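Long form salivary protein D7L1 (Anopheles stephensi, PDB 3NHI) is a mosquito salivary protein that binds and sequesters host cysteinyl leukotrienes and binds thromboxane A2 analogues, modulating blood feeding. Local coordinates at residues Asn67-Asp72 with Tyr113-Pro118; Lys97-Ala102 with Leu117-Arg122; Tyr51-Leu56 with Gln60-Gln65; Lys90-Tyr95 with Arg128-Gly133. One frame throughout, in Å; residues are numbered along the deposited sequence.

Overall arrangement
The four contacts all lie in the part of the chain that wraps the bound fatty acid, and they show how a helical lipid carrier is closed by short- and long-range contacts together. First comes contact 3, a tight turn from helix 46-58 into strand 62-63. Strand 68-69 pairs with 62-63; the chain then runs through helices 73-85 and 89-101 before helix 109-130 returns to strand 68-69 in contact 1. Helices 89-101 and 109-130 pack as a hairpin: contact 2 near the turn, contact 4 toward the open end, so contact 2 falls within the span of contact 4. Contacts 1 and 4 cross along the chain. Contacts 1, 3 and 4 touch the ligand.

Contact 1 (Asn67-Asp72 with Tyr113-Pro118); sequences NAFKSD and YNAYLP. With EAH ((5S,7E,9E,11Z,14Z)-5-hydroxyicosa-7,9,11,14-tetraenoic acid), chain B.
The short strand Ala68-Phe69 passes helix 109-130 at a distance, with CA atoms no closer than 9.3 Å at Phe69 and Tyr116, so a single large side chain has to span the gap. The setting is the all-helical odorant-binding-protein fold, here supplemented by a two-stranded antiparallel hairpin in which Asn67 and Ala68 both face Asp63 as a G1 beta bulge. Phe69 points toward the helix, its ring carried there with CG anti to the carbonyl carbon (chi1 -71°). The far end of the ring does the touching: CE2 lies 3.9 Å from Ala115 CB, while CE1 comes within 4.4 Å of Tyr116 CD1. No hydrogen bond joins the two segments; the contact is purely apolar, and Leu99 and Ala102 also pack against Phe69. Tyr116 works in two directions, with CD1 turned to Phe69 and CE2 and OH to the lipid, so Phe69 packs against a residue that itself touches the ligand. The Tyr116 hydroxyl is hydrogen-bonded to that of Tyr95, which fixes the outer end of the ring. Tyr116 CE2 lies 3.7 Å from C17 of the fatty acid, and Tyr116 OH lies 3.5 Å from its C19.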
# COMPACT_ATOMS: atom_id res chain seq x y z
N ASN A 67 3.28 -17.23 -13.37
CA ASN A 67 2.83 -18.28 -12.47
C ASN A 67 4.03 -19.01 -11.86
O ASN A 67 4.15 -20.23 -11.94
CB ASN A 67 1.87 -19.25 -13.16
CG ASN A 67 1.29 -20.29 -12.21
OD1 ASN A 67 1.06 -20.00 -11.02
ND2 ASN A 67 1.06 -21.50 -12.71
N ALA A 68 4.91 -18.24 -11.23
CA ALA A 68 6.18 -18.76 -10.76
C ALA A 68 6.58 -18.11 -9.44
O ALA A 68 6.33 -16.92 -9.23
CB ALA A 68 7.27 -18.52 -11.80
N PHE A 69 7.19 -18.91 -8.56
CA PHE A 69 7.93 -18.40 -7.42
C PHE A 69 9.26 -17.87 -7.92
O PHE A 69 9.96 -18.54 -8.69
CB PHE A 69 8.13 -19.50 -6.37
CG PHE A 69 6.88 -19.88 -5.63
CD1 PHE A 69 6.35 -19.05 -4.65
CD2 PHE A 69 6.22 -21.08 -5.91
CE1 PHE A 69 5.19 -19.39 -3.96
CE2 PHE A 69 5.07 -21.43 -5.22
CZ PHE A 69 4.55 -20.59 -4.25
N LYS A 70 9.59 -16.66 -7.51
CA LYS A 70 10.76 -15.97 -8.02
C LYS A 70 11.91 -16.04 -7.02
O LYS A 70 12.23 -15.07 -6.31
CB LYS A 70 10.39 -14.52 -8.36
CG LYS A 70 9.25 -14.42 -9.37
CD LYS A 70 9.66 -14.96 -10.74
CE LYS A 70 10.67 -14.04 -11.41
NZ LYS A 70 11.14 -14.57 -12.72
N SER A 71 12.55 -17.21 -6.98
CA SER A 71 13.56 -17.52 -5.96
C SER A 71 14.70 -16.51 -5.90
O SER A 71 15.19 -16.18 -4.82
CB SER A 71 14.12 -18.93 -6.17
OG SER A 71 14.92 -19.03 -7.35
N ASP A 72 15.13 -16.02 -7.06
CA ASP A 72 16.30 -15.15 -7.10
C ASP A 72 16.05 -13.75 -6.56
O ASP A 72 16.98 -13.00 -6.30
CB ASP A 72 16.90 -15.09 -8.51
CG ASP A 72 17.61 -16.38 -8.92
OD1 ASP A 72 17.65 -17.37 -8.17
OD2 ASP A 72 18.13 -16.39 -10.05
N TYR A 113 -0.69 -21.63 -1.33
CA TYR A 113 -0.65 -21.91 0.11
C TYR A 113 0.04 -23.25 0.40
O TYR A 113 0.94 -23.31 1.24
CB TYR A 113 -2.06 -21.90 0.68
CG TYR A 113 -2.16 -22.27 2.15
CD1 TYR A 113 -2.10 -21.29 3.14
CD2 TYR A 113 -2.33 -23.60 2.54
CE1 TYR A 113 -2.22 -21.62 4.48
CE2 TYR A 113 -2.45 -23.94 3.89
CZ TYR A 113 -2.40 -22.94 4.85
OH TYR A 113 -2.51 -23.27 6.19
N ASN A 114 -0.38 -24.31 -0.29
CA ASN A 114 0.19 -25.62 -0.05
C ASN A 114 1.69 -25.65 -0.36
O ASN A 114 2.46 -26.27 0.38
CB ASN A 114 -0.54 -26.71 -0.86
CG ASN A 114 -1.93 -27.02 -0.31
OD1 ASN A 114 -2.24 -26.74 0.84
ND2 ASN A 114 -2.76 -27.63 -1.15
N ALA A 115 2.09 -25.00 -1.44
CA ALA A 115 3.50 -24.96 -1.81
C ALA A 115 4.32 -24.13 -0.84
O ALA A 115 5.44 -24.52 -0.47
CB ALA A 115 3.66 -24.41 -3.23
N TYR A 116 3.78 -22.98 -0.42
CA TYR A 116 4.55 -22.07 0.41
C TYR A 116 4.57 -22.45 1.89
O TYR A 116 5.52 -22.12 2.60
CB TYR A 116 4.10 -20.61 0.21
CG TYR A 116 5.06 -19.64 0.87
CD1 TYR A 116 6.32 -19.41 0.32
CD2 TYR A 116 4.73 -18.99 2.06
CE1 TYR A 116 7.23 -18.55 0.94
CE2 TYR A 116 5.61 -18.13 2.69
CZ TYR A 116 6.85 -17.91 2.12
OH TYR A 116 7.74 -17.07 2.76
N LEU A 117 3.55 -23.18 2.35
CA LEU A 117 3.42 -23.47 3.77
C LEU A 117 4.66 -24.03 4.47
O LEU A 117 5.07 -23.48 5.48
CB LEU A 117 2.18 -24.35 4.05
CG LEU A 117 1.83 -24.55 5.54
CD1 LEU A 117 1.51 -23.24 6.25
CD2 LEU A 117 0.68 -25.54 5.70
N PRO A 118 5.30 -25.09 3.92
CA PRO A 118 6.51 -25.56 4.61
C PRO A 118 7.68 -24.58 4.54
O PRO A 118 8.51 -24.53 5.45
CB PRO A 118 6.85 -26.88 3.89
CG PRO A 118 6.17 -26.78 2.57
CD PRO A 118 4.93 -25.97 2.80
O1 EAH B . 5.48 -1.58 11.31
C1 EAH B . 4.88 -2.68 11.25
O2 EAH B . 3.72 -2.85 11.69
C2 EAH B . 5.59 -3.85 10.60
C3 EAH B . 4.89 -5.17 10.91
C4 EAH B . 3.89 -5.55 9.82
C5 EAH B . 3.18 -6.84 10.18
O3 EAH B . 4.04 -7.85 10.05
C6 EAH B . 1.98 -7.06 9.25
C7 EAH B . 1.34 -8.42 9.48
C8 EAH B . 1.64 -9.34 8.32
C9 EAH B . 1.22 -10.69 8.64
C10 EAH B . 1.62 -11.55 7.71
C11 EAH B . 1.18 -12.89 8.08
C12 EAH B . 1.50 -14.00 7.40
C13 EAH B . 2.34 -13.99 6.15
C14 EAH B . 1.40 -13.96 4.96
C15 EAH B . 1.56 -14.68 3.85
C16 EAH B . 2.72 -15.62 3.63
C17 EAH B . 3.75 -14.94 2.75
C18 EAH B . 4.83 -14.28 3.59
C19 EAH B . 6.06 -13.98 2.75
C20 EAH B . 7.10 -13.24 3.56

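Contact 2 (Lys97-Ala102 with Leu117-Arg122); sequences KALAAA and LPVHNR
Val119 points toward helix 89-101 and spreads its two methyls around the small side chain of Ala98, which points back at it. The fork is nearly symmetrical: Ala98 CB lies 4.1 Å from Val119 CG1 and equally far from CG2. That straddle follows from the valine torsion (chi1 -178°), which sets CG1 anti to the backbone N and CG2 anti to the carbonyl carbon. Val119 CG2 also lies 3.9 Å from Ala98 O. CG1 leans the other way, toward Leu99, whose CG lies 4.2 Å off; the leucine leaves its helix at an angle to the contact, and only its branched end bends in. With an alanine on one side and a valine on the other, the backbones come close, and the CA atoms of Ala98 and Val119 are 6.2 Å apart. These residues join consecutive helices, 89-101 and 109-130, near the turn of a helical hairpin in the PBP/GOBP-type fold, one wall of the lipid-binding half. Helix 109-130 is kinked here, since the nitrogens of Pro118 and Val119 make no bond to the preceding turn. Behind the layer, Leu99 continues onto Phe69, Tyr116 and Ile61, while Val119 also meets Tyr95. The Leu99 side chain remains about 8 Å from the fatty acid at the nearest atoms, one layer behind the pocket lining.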
# COMPACT_ATOMS: atom_id res chain seq x y z
N LYS A 97 16.58 -21.41 -1.99
CA LYS A 97 16.56 -22.77 -2.50
C LYS A 97 15.24 -23.48 -2.22
O LYS A 97 14.70 -24.14 -3.09
CB LYS A 97 17.76 -23.57 -1.98
CG LYS A 97 19.05 -23.15 -2.72
CD LYS A 97 20.34 -23.55 -1.99
CE LYS A 97 20.58 -25.04 -2.03
NZ LYS A 97 21.94 -25.31 -1.46
N ALA A 98 14.68 -23.29 -1.01
CA ALA A 98 13.37 -23.84 -0.69
C ALA A 98 12.29 -23.30 -1.63
O ALA A 98 11.39 -24.04 -2.06
CB ALA A 98 13.01 -23.57 0.77
N LEU A 99 12.37 -22.01 -1.97
CA LEU A 99 11.44 -21.43 -2.95
C LEU A 99 11.62 -22.00 -4.36
O LEU A 99 10.63 -22.18 -5.10
CB LEU A 99 11.57 -19.91 -2.98
CG LEU A 99 10.81 -19.23 -1.85
CD1 LEU A 99 11.26 -17.81 -1.72
CD2 LEU A 99 9.29 -19.28 -2.11
N ALA A 100 12.86 -22.26 -4.74
CA ALA A 100 13.14 -22.87 -6.03
C ALA A 100 12.55 -24.28 -6.16
O ALA A 100 12.25 -24.73 -7.27
CB ALA A 100 14.64 -22.88 -6.33
N ALA A 101 12.37 -24.96 -5.03
CA ALA A 101 11.77 -26.30 -5.04
C ALA A 101 10.25 -26.27 -5.11
O ALA A 101 9.63 -27.27 -5.45
CB ALA A 101 12.19 -27.07 -3.80
N ALA A 102 9.67 -25.12 -4.79
CA ALA A 102 8.22 -25.02 -4.63
C ALA A 102 7.50 -25.07 -5.98
O ALA A 102 7.95 -24.46 -6.95
CB ALA A 102 7.86 -23.75 -3.88
N LEU A 117 3.55 -23.18 2.35
CA LEU A 117 3.42 -23.47 3.77
C LEU A 117 4.66 -24.03 4.47
O LEU A 117 5.07 -23.48 5.48
CB LEU A 117 2.18 -24.35 4.05
CG LEU A 117 1.83 -24.55 5.54
CD1 LEU A 117 1.51 -23.24 6.25
CD2 LEU A 117 0.68 -25.54 5.70
N PRO A 118 5.30 -25.09 3.92
CA PRO A 118 6.51 -25.56 4.61
C PRO A 118 7.68 -24.58 4.54
O PRO A 118 8.51 -24.53 5.45
CB PRO A 118 6.85 -26.88 3.89
CG PRO A 118 6.17 -26.78 2.57
CD PRO A 118 4.93 -25.97 2.80
N VAL A 119 7.74 -23.81 3.46
CA VAL A 119 8.77 -22.77 3.34
C VAL A 119 8.57 -21.72 4.43
O VAL A 119 9.52 -21.33 5.13
CB VAL A 119 8.75 -22.11 1.94
CG1 VAL A 119 9.88 -21.08 1.82
CG2 VAL A 119 8.88 -23.18 0.85
N HIS A 120 7.32 -21.29 4.60
CA HIS A 120 6.94 -20.39 5.68
C HIS A 120 7.29 -20.96 7.04
O HIS A 120 7.89 -20.28 7.88
CB HIS A 120 5.45 -20.09 5.60
CG HIS A 120 4.95 -19.22 6.71
ND1 HIS A 120 5.08 -17.85 6.70
CD2 HIS A 120 4.33 -19.53 7.87
CE1 HIS A 120 4.56 -17.35 7.80
NE2 HIS A 120 4.10 -18.35 8.54
N ASN A 121 6.93 -22.22 7.27
CA ASN A 121 7.17 -22.81 8.58
C ASN A 121 8.66 -22.90 8.93
O ASN A 121 9.03 -22.76 10.09
CB ASN A 121 6.46 -24.16 8.73
CG ASN A 121 4.96 -24.00 8.96
OD1 ASN A 121 4.52 -23.08 9.65
ND2 ASN A 121 4.18 -24.89 8.37
N ARG A 122 9.49 -23.10 7.90
CA ARG A 122 10.94 -23.15 8.08
C ARG A 122 11.58 -21.77 8.23
O ARG A 122 12.49 -21.59 9.05
CB ARG A 122 11.58 -23.92 6.92
CG ARG A 122 13.08 -24.12 7.10
CD ARG A 122 13.64 -25.16 6.14
NE ARG A 122 15.09 -25.16 6.22
CZ ARG A 122 15.93 -25.47 5.23
NH1 ARG A 122 15.46 -25.85 4.06
NH2 ARG A 122 17.24 -25.39 5.44

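Contact 3 (Tyr51-Leu56 with Gln60-Gln65); sequences YAKCVL and QIYDPQ. With EAH ((5S,7E,9E,11Z,14Z)-5-hydroxyicosa-7,9,11,14-tetraenoic acid), chain B.
Leu56 and Tyr62 are tied first by a backbone hydrogen bond: Tyr62 N donates to Leu56 O at 3.1 Å, nearly straight (175°), from above the carbonyl plane; Ile61 N adds a weak, bent bond to Leu56 O at 3.0 Å. Gln60, the first residue past helix 46-58 to leave helical angles, has positive phi and completes a Schellman motif, swinging the chain into strand 62-63. Apolar packing covers the same corner. Leu56 CD2 rests 3.9 Å from Ile61 CG2, their side chains crossing at a slant, and the CB atoms of Leu56 and Tyr62 sit 4.0 Å apart. The extended Lys53 chain lays its CE near Tyr62 CE2, while its amine is hydrogen-bonded to Gly107 O and the tyrosine hydroxyl to Asn67. Ligand contacts come third, on the inner side of this helix-to-strand corner of the odorant-binding-protein fold. Ile61, with CG1 anti to its carbonyl carbon (chi1 -63°), sends CD1 to within 3.6 Å of C19 of the fatty acid. Val55 CB touches C15 at 3.6 Å. Tyr51, a thromboxane A2-binding residue, places OH 3.3 Å from C10; Val55 CG2 sits over one face of its ring, toward the rim, and Trp36 stacks on it.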
# COMPACT_ATOMS: atom_id res chain seq x y z
N TYR A 51 -5.45 -15.07 1.36
CA TYR A 51 -4.62 -14.09 2.04
C TYR A 51 -3.13 -14.35 1.76
O TYR A 51 -2.39 -13.43 1.41
CB TYR A 51 -4.91 -14.08 3.55
CG TYR A 51 -3.95 -13.20 4.31
CD1 TYR A 51 -4.03 -11.81 4.22
CD2 TYR A 51 -2.97 -13.76 5.13
CE1 TYR A 51 -3.14 -11.00 4.93
CE2 TYR A 51 -2.09 -12.97 5.83
CZ TYR A 51 -2.17 -11.60 5.72
OH TYR A 51 -1.29 -10.82 6.43
N ALA A 52 -2.72 -15.61 1.88
CA ALA A 52 -1.34 -15.99 1.57
C ALA A 52 -0.96 -15.64 0.13
O ALA A 52 0.10 -15.06 -0.11
CB ALA A 52 -1.13 -17.47 1.84
N LYS A 53 -1.84 -15.96 -0.82
CA LYS A 53 -1.59 -15.62 -2.21
C LYS A 53 -1.45 -14.10 -2.38
O LYS A 53 -0.56 -13.63 -3.08
CB LYS A 53 -2.70 -16.16 -3.13
CG LYS A 53 -2.52 -15.71 -4.57
CD LYS A 53 -3.46 -16.41 -5.55
CE LYS A 53 -3.18 -15.93 -6.97
NZ LYS A 53 -4.01 -16.63 -8.00
N CYS A 54 -2.31 -13.34 -1.71
CA CYS A 54 -2.24 -11.89 -1.76
C CYS A 54 -0.88 -11.36 -1.31
O CYS A 54 -0.28 -10.52 -1.97
CB CYS A 54 -3.38 -11.29 -0.93
SG CYS A 54 -3.49 -9.49 -0.99
N VAL A 55 -0.39 -11.88 -0.19
CA VAL A 55 0.87 -11.38 0.35
C VAL A 55 2.06 -11.82 -0.51
O VAL A 55 2.95 -11.02 -0.79
CB VAL A 55 1.07 -11.76 1.81
CG1 VAL A 55 2.44 -11.31 2.33
CG2 VAL A 55 -0.03 -11.15 2.67
N LEU A 56 2.05 -13.08 -0.95
CA LEU A 56 3.11 -13.56 -1.83
C LEU A 56 3.17 -12.74 -3.12
O LEU A 56 4.27 -12.41 -3.62
CB LEU A 56 2.93 -15.06 -2.14
CG LEU A 56 3.19 -16.03 -0.98
CD1 LEU A 56 2.56 -17.37 -1.26
CD2 LEU A 56 4.68 -16.19 -0.72
N GLN A 60 5.94 -9.82 -4.16
CA GLN A 60 6.54 -10.17 -5.46
C GLN A 60 7.43 -11.42 -5.37
O GLN A 60 8.29 -11.66 -6.22
CB GLN A 60 7.21 -8.93 -6.09
CG GLN A 60 6.18 -7.81 -6.31
CD GLN A 60 6.78 -6.45 -6.60
OE1 GLN A 60 7.94 -6.33 -6.96
NE2 GLN A 60 5.98 -5.40 -6.43
N ILE A 61 7.17 -12.22 -4.34
CA ILE A 61 7.75 -13.55 -4.20
C ILE A 61 7.13 -14.50 -5.24
O ILE A 61 7.81 -15.38 -5.78
CB ILE A 61 7.55 -14.07 -2.75
CG1 ILE A 61 8.28 -13.17 -1.75
CG2 ILE A 61 8.01 -15.51 -2.59
CD1 ILE A 61 7.93 -13.45 -0.31
N TYR A 62 5.84 -14.31 -5.50
CA TYR A 62 5.13 -15.01 -6.56
C TYR A 62 4.80 -14.03 -7.68
O TYR A 62 4.28 -12.94 -7.43
CB TYR A 62 3.82 -15.60 -6.01
CG TYR A 62 2.91 -16.17 -7.08
CD1 TYR A 62 3.23 -17.36 -7.72
CD2 TYR A 62 1.73 -15.51 -7.44
CE1 TYR A 62 2.40 -17.88 -8.71
CE2 TYR A 62 0.89 -16.02 -8.41
CZ TYR A 62 1.23 -17.20 -9.05
OH TYR A 62 0.39 -17.70 -10.02
N ASP A 63 5.10 -14.42 -8.92
CA ASP A 63 4.72 -13.62 -10.07
C ASP A 63 3.50 -14.25 -10.76
O ASP A 63 3.60 -15.37 -11.28
CB ASP A 63 5.86 -13.50 -11.07
CG ASP A 63 5.53 -12.53 -12.18
OD1 ASP A 63 5.71 -11.31 -11.98
OD2 ASP A 63 5.02 -12.97 -13.22
N PRO A 64 2.36 -13.53 -10.78
CA PRO A 64 1.14 -14.12 -11.35
C PRO A 64 1.15 -14.28 -12.87
O PRO A 64 0.45 -15.13 -13.38
CB PRO A 64 0.03 -13.15 -10.91
CG PRO A 64 0.69 -11.94 -10.44
CD PRO A 64 2.13 -12.21 -10.17
N GLN A 65 1.95 -13.47 -13.58
CA GLN A 65 2.01 -13.58 -15.04
C GLN A 65 2.81 -14.81 -15.47
O GLN A 65 2.39 -15.56 -16.36
CB GLN A 65 2.56 -12.29 -15.66
CG GLN A 65 1.79 -11.03 -15.26
CD GLN A 65 0.30 -11.13 -15.52
OE1 GLN A 65 -0.13 -11.72 -16.51
NE2 GLN A 65 -0.50 -10.55 -14.62
O1 EAH B . 5.48 -1.58 11.31
C1 EAH B . 4.88 -2.68 11.25
O2 EAH B . 3.72 -2.85 11.69
C2 EAH B . 5.59 -3.85 10.60
C3 EAH B . 4.89 -5.17 10.91
C4 EAH B . 3.89 -5.55 9.82
C5 EAH B . 3.18 -6.84 10.18
O3 EAH B . 4.04 -7.85 10.05
C6 EAH B . 1.98 -7.06 9.25
C7 EAH B . 1.34 -8.42 9.48
C8 EAH B . 1.64 -9.34 8.32
C9 EAH B . 1.22 -10.69 8.64
C10 EAH B . 1.62 -11.55 7.71
C11 EAH B . 1.18 -12.89 8.08
C12 EAH B . 1.50 -14.00 7.40
C13 EAH B . 2.34 -13.99 6.15
C14 EAH B . 1.40 -13.96 4.96
C15 EAH B . 1.56 -14.68 3.85
C16 EAH B . 2.72 -15.62 3.63
C17 EAH B . 3.75 -14.94 2.75
C18 EAH B . 4.83 -14.28 3.59
C19 EAH B . 6.06 -13.98 2.75
C20 EAH B . 7.10 -13.24 3.56

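Contact 4 (Lys90-Tyr95 with Arg128-Gly133); sequences KEVTEY and RQLYHG. With EAH ((5S,7E,9E,11Z,14Z)-5-hydroxyicosa-7,9,11,14-tetraenoic acid), chain B.
Leu130 pushes one methyl against the rim of the Tyr95 ring: CD1 lies in the ring plane, 3.9 Å from Tyr95 CD2, so the bump abuts an edge. The two side chains run past each other in opposite directions. Tyr95 extends from its helix with CG anti to the backbone N (chi1 -175°), while Leu130 reaches back from the last turn of helix 109-130. The second leucine methyl fits beside Val92, with CD2 4.3 Å from Val92 CG2, so the forked end fills the groove between Val92 and Tyr95, one turn apart on helix 89-101. Beyond the leucine, Tyr131 brings its CE2 to 4.3 Å from Tyr95 OH. This is the open end of the helical hairpin in the odorant-binding-protein fold, where helix 109-130 stops and the chain turns into the pocket. There Gly133, a leukotriene C4-binding residue, offers its carbonyl oxygen to the ligand hydroxyl O3 at 3.0 Å. Arg128 fixes the same oxygen side-on with two nitrogens, NE at 2.9 Å and NH2 at 3.1 Å; the oxygen lies in the guanidinium plane, and Trp39 meets this group in a cation-pi contact. Tyr95 OH, paired with Tyr116, lies 4.1 Å from C20, the ligand's methyl end.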
# COMPACT_ATOMS: atom_id res chain seq x y z
N LYS A 90 23.82 -17.45 4.70
CA LYS A 90 23.56 -18.88 4.62
C LYS A 90 22.06 -19.19 4.64
O LYS A 90 21.58 -19.99 3.82
CB LYS A 90 24.28 -19.62 5.76
CG LYS A 90 24.05 -21.12 5.78
CD LYS A 90 25.01 -21.83 6.72
CE LYS A 90 24.82 -23.34 6.70
NZ LYS A 90 23.54 -23.78 7.35
N GLU A 91 21.33 -18.55 5.55
CA GLU A 91 19.89 -18.78 5.70
C GLU A 91 19.13 -18.23 4.50
O GLU A 91 18.16 -18.84 4.04
CB GLU A 91 19.38 -18.15 7.01
CG GLU A 91 19.80 -18.92 8.25
CD GLU A 91 19.50 -18.18 9.54
OE1 GLU A 91 20.26 -18.38 10.52
OE2 GLU A 91 18.52 -17.41 9.58
N VAL A 92 19.56 -17.08 4.00
CA VAL A 92 18.97 -16.48 2.81
C VAL A 92 19.07 -17.42 1.59
O VAL A 92 18.09 -17.60 0.87
CB VAL A 92 19.63 -15.11 2.51
CG1 VAL A 92 19.16 -14.55 1.17
CG2 VAL A 92 19.32 -14.12 3.63
N THR A 93 20.24 -18.00 1.39
CA THR A 93 20.44 -19.00 0.33
C THR A 93 19.51 -20.21 0.52
O THR A 93 18.92 -20.70 -0.45
CB THR A 93 21.91 -19.43 0.31
OG1 THR A 93 22.67 -18.36 -0.26
CG2 THR A 93 22.13 -20.72 -0.49
N GLU A 94 19.37 -20.67 1.76
CA GLU A 94 18.49 -21.80 2.05
C GLU A 94 17.03 -21.45 1.74
O GLU A 94 16.30 -22.28 1.21
CB GLU A 94 18.67 -22.28 3.50
CG GLU A 94 20.03 -22.97 3.77
CD GLU A 94 20.44 -23.00 5.25
OE1 GLU A 94 19.82 -22.33 6.11
OE2 GLU A 94 21.44 -23.70 5.55
N TYR A 95 16.62 -20.22 2.06
CA TYR A 95 15.26 -19.74 1.76
C TYR A 95 15.03 -19.69 0.24
O TYR A 95 14.03 -20.20 -0.25
CB TYR A 95 15.09 -18.37 2.41
CG TYR A 95 13.73 -17.71 2.35
CD1 TYR A 95 12.54 -18.43 2.16
CD2 TYR A 95 13.64 -16.33 2.53
CE1 TYR A 95 11.31 -17.76 2.14
CE2 TYR A 95 12.42 -15.67 2.50
CZ TYR A 95 11.27 -16.39 2.30
OH TYR A 95 10.07 -15.70 2.29
N ARG A 128 10.39 -12.42 7.92
CA ARG A 128 9.98 -11.21 8.60
C ARG A 128 11.11 -10.19 8.70
O ARG A 128 10.86 -8.98 8.71
CB ARG A 128 9.42 -11.52 9.99
CG ARG A 128 8.17 -12.36 9.92
CD ARG A 128 7.61 -12.67 11.30
NE ARG A 128 7.04 -11.47 11.92
CZ ARG A 128 6.40 -11.45 13.09
NH1 ARG A 128 6.25 -12.56 13.80
NH2 ARG A 128 5.92 -10.30 13.54
N GLN A 129 12.35 -10.66 8.76
CA GLN A 129 13.50 -9.76 8.68
C GLN A 129 13.64 -9.19 7.28
O GLN A 129 13.74 -7.97 7.11
CB GLN A 129 14.79 -10.46 9.10
CG GLN A 129 14.85 -10.79 10.60
CD GLN A 129 14.72 -9.54 11.47
OE1 GLN A 129 15.49 -8.59 11.33
NE2 GLN A 129 13.75 -9.55 12.38
N LEU A 130 13.59 -10.05 6.26
CA LEU A 130 13.83 -9.60 4.89
C LEU A 130 12.75 -8.66 4.38
O LEU A 130 13.05 -7.68 3.70
CB LEU A 130 13.95 -10.79 3.92
CG LEU A 130 15.08 -11.76 4.22
CD1 LEU A 130 15.19 -12.75 3.07
CD2 LEU A 130 16.41 -11.04 4.45
N TYR A 131 11.50 -8.96 4.71
CA TYR A 131 10.36 -8.22 4.18
C TYR A 131 9.68 -7.30 5.20
O TYR A 131 8.49 -6.98 5.08
CB TYR A 131 9.35 -9.18 3.53
CG TYR A 131 9.88 -9.83 2.26
CD1 TYR A 131 9.78 -9.19 1.02
CD2 TYR A 131 10.51 -11.09 2.31
CE1 TYR A 131 10.29 -9.78 -0.14
CE2 TYR A 131 11.01 -11.68 1.15
CZ TYR A 131 10.90 -11.03 -0.07
OH TYR A 131 11.41 -11.62 -1.20
N HIS A 132 10.44 -6.87 6.20
CA HIS A 132 10.01 -5.79 7.10
C HIS A 132 8.70 -6.12 7.80
O HIS A 132 7.77 -5.30 7.87
CB HIS A 132 9.95 -4.46 6.33
CG HIS A 132 11.10 -4.28 5.39
ND1 HIS A 132 12.42 -4.36 5.79
CD2 HIS A 132 11.13 -4.05 4.05
CE1 HIS A 132 13.21 -4.19 4.75
NE2 HIS A 132 12.45 -3.98 3.68
N GLY A 133 8.64 -7.35 8.29
CA GLY A 133 7.45 -7.89 8.93
C GLY A 133 7.48 -7.94 10.45
O GLY A 133 6.70 -8.67 11.07
O1 EAH B . 5.48 -1.58 11.31
C1 EAH B . 4.88 -2.68 11.25
O2 EAH B . 3.72 -2.85 11.69
C2 EAH B . 5.59 -3.85 10.60
C3 EAH B . 4.89 -5.17 10.91
C4 EAH B . 3.89 -5.55 9.82
C5 EAH B . 3.18 -6.84 10.18
O3 EAH B . 4.04 -7.85 10.05
C6 EAH B . 1.98 -7.06 9.25
C7 EAH B . 1.34 -8.42 9.48
C8 EAH B . 1.64 -9.34 8.32
C9 EAH B . 1.22 -10.69 8.64
C10 EAH B . 1.62 -11.55 7.71
C11 EAH B . 1.18 -12.89 8.08
C12 EAH B . 1.50 -14.00 7.40
C13 EAH B . 2.34 -13.99 6.15
C14 EAH B . 1.40 -13.96 4.96
C15 EAH B . 1.56 -14.68 3.85
C16 EAH B . 2.72 -15.62 3.63
C17 EAH B . 3.75 -14.94 2.75
C18 EAH B . 4.83 -14.28 3.59
C19 EAH B . 6.06 -13.98 2.75
C20 EAH B . 7.10 -13.24 3.56